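Local coordinates for protein cytochrome c (Pseudomonas aeruginosa, PDB 6RTE) that binds a covalently attached heme c and, as NirN, acts as the dihydro-heme d1 dehydrogenase of heme d1 biosynthesis, at residues 40-45 against 102-107. Numbering follows the deposited sequence.
Sequences EALYRQ and DALVAY
The phenol ring of Tyr-107 lies against the backbone of Glu-40, whose CA sits over one ring face, 3.9 Å from the centroid, in a CH-pi contact. A flat side chain suits this place because it can lie along a helix that offers mostly backbone and a CB. Beside it, the helix itself sets Tyr-43 CB 3.8 Å from Tyr-107 CE2, and a trans chi1 (179°) carries CG and the ring in beside the same atom. The two rings meet obliquely, their planes at 50°. Leu-104 sets its CD2 methyl against the backbone N of Tyr-43 and, at 3.9 Å, Leu-42 CB.

Helices 38-46 and 98-109 are the N- and C-terminal helices of a class I cytochrome c fold, and their segments cross nearly perpendicularly, at 95°. This packing is a hallmark of that fold. Leu-104 also touches the heme c, and its branched apolar chain suits a position between helix and cofactor. Tyrosine suits buried position 43, packing on Tyr-107 while its hydroxyl hydrogen-bonds to Gly-52 O; Arg-55 makes a cation-pi contact with Tyr-107.

Packing is looser where Leu-42, apolar and long enough to span the gap between helices, brings CD1 to the small Ala-103 CB at 4.2 Å. Glutamate suits the rim: its CB reaches Tyr-107 CE1 alongside the backbone N and CA, while its carboxylate turns to Arg-44, one turn on, in a salt bridge modelled too short to be taken literally.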
# COMPACT_ATOMS: atom_id res chain seq x y z
N GLU A 40 -28.97 11.37 -10.23
CA GLU A 40 -29.35 11.06 -8.86
C GLU A 40 -30.56 10.14 -8.81
O GLU A 40 -30.55 9.10 -8.14
CB GLU A 40 -29.62 12.35 -8.09
CG GLU A 40 -30.43 12.16 -6.82
CD GLU A 40 -30.66 13.47 -6.10
OE1 GLU A 40 -30.11 14.50 -6.55
OE2 GLU A 40 -31.41 13.48 -5.10
N ALA A 41 -31.63 10.51 -9.52
CA ALA A 41 -32.85 9.70 -9.50
C ALA A 41 -32.58 8.30 -10.01
O ALA A 41 -33.02 7.31 -9.42
CB ALA A 41 -33.95 10.38 -10.31
N LEU A 42 -31.85 8.19 -11.13
CA LEU A 42 -31.44 6.87 -11.61
C LEU A 42 -30.64 6.13 -10.54
O LEU A 42 -30.79 4.92 -10.37
CB LEU A 42 -30.62 7.01 -12.89
CG LEU A 42 -31.40 7.45 -14.14
CD1 LEU A 42 -30.46 7.76 -15.30
CD2 LEU A 42 -32.41 6.39 -14.56
N TYR A 43 -29.81 6.86 -9.79
CA TYR A 43 -28.96 6.21 -8.78
C TYR A 43 -29.81 5.62 -7.65
O TYR A 43 -29.63 4.46 -7.27
CB TYR A 43 -27.93 7.20 -8.23
CG TYR A 43 -27.04 6.60 -7.18
CD1 TYR A 43 -25.86 5.95 -7.53
CD2 TYR A 43 -27.39 6.65 -5.84
CE1 TYR A 43 -25.05 5.37 -6.56
CE2 TYR A 43 -26.59 6.08 -4.87
CZ TYR A 43 -25.43 5.44 -5.24
OH TYR A 43 -24.64 4.87 -4.28
N ARG A 44 -30.75 6.41 -7.11
CA ARG A 44 -31.62 5.90 -6.06
C ARG A 44 -32.36 4.64 -6.51
O ARG A 44 -32.40 3.64 -5.79
CB ARG A 44 -32.62 6.97 -5.63
CG ARG A 44 -32.09 7.92 -4.57
CD ARG A 44 -33.22 8.72 -3.94
NE ARG A 44 -33.77 9.71 -4.86
CZ ARG A 44 -33.34 10.97 -4.95
NH1 ARG A 44 -32.36 11.41 -4.17
NH2 ARG A 44 -33.91 11.79 -5.82
N GLN A 45 -32.93 4.67 -7.71
CA GLN A 45 -33.75 3.55 -8.16
C GLN A 45 -32.92 2.29 -8.37
O GLN A 45 -33.34 1.20 -7.97
CB GLN A 45 -34.48 3.93 -9.46
CG GLN A 45 -35.23 2.78 -10.13
CD GLN A 45 -36.31 2.17 -9.25
OE1 GLN A 45 -36.79 2.81 -8.31
NE2 GLN A 45 -36.70 0.94 -9.55
N ASP A 102 -24.92 7.63 -19.57
CA ASP A 102 -24.09 8.82 -19.50
C ASP A 102 -24.46 9.66 -18.28
O ASP A 102 -23.58 10.18 -17.58
CB ASP A 102 -24.23 9.65 -20.77
CG ASP A 102 -23.89 8.87 -22.03
OD1 ASP A 102 -23.07 7.93 -21.95
OD2 ASP A 102 -24.44 9.21 -23.09
N ALA A 103 -25.76 9.82 -18.02
CA ALA A 103 -26.19 10.57 -16.85
C ALA A 103 -25.62 9.97 -15.57
O ALA A 103 -25.15 10.71 -14.69
CB ALA A 103 -27.71 10.62 -16.78
N LEU A 104 -25.65 8.64 -15.45
CA LEU A 104 -25.15 8.01 -14.24
C LEU A 104 -23.65 8.23 -14.09
O LEU A 104 -23.17 8.57 -13.00
CB LEU A 104 -25.50 6.52 -14.25
CG LEU A 104 -26.88 6.18 -13.67
CD1 LEU A 104 -27.29 4.77 -14.06
CD2 LEU A 104 -26.87 6.34 -12.15
N VAL A 105 -22.89 8.05 -15.18
CA VAL A 105 -21.45 8.27 -15.13
C VAL A 105 -21.15 9.70 -14.72
O VAL A 105 -20.31 9.96 -13.84
CB VAL A 105 -20.80 7.93 -16.48
CG1 VAL A 105 -19.31 8.29 -16.47
CG2 VAL A 105 -20.98 6.45 -16.80
N ALA A 106 -21.83 10.67 -15.35
CA ALA A 106 -21.62 12.07 -15.01
C ALA A 106 -21.85 12.31 -13.52
O ALA A 106 -21.06 12.99 -12.87
CB ALA A 106 -22.54 12.96 -15.85
N TYR A 107 -22.92 11.73 -12.98
CA TYR A 107 -23.24 11.88 -11.56
C TYR A 107 -22.16 11.28 -10.66
O TYR A 107 -21.82 11.85 -9.61
CB TYR A 107 -24.60 11.23 -11.27
CG TYR A 107 -25.02 11.21 -9.82
CD1 TYR A 107 -25.43 12.37 -9.18
CD2 TYR A 107 -25.05 10.02 -9.10
CE1 TYR A 107 -25.83 12.35 -7.85
CE2 TYR A 107 -25.44 9.99 -7.78
CZ TYR A 107 -25.83 11.16 -7.16
OH TYR A 107 -26.23 11.13 -5.84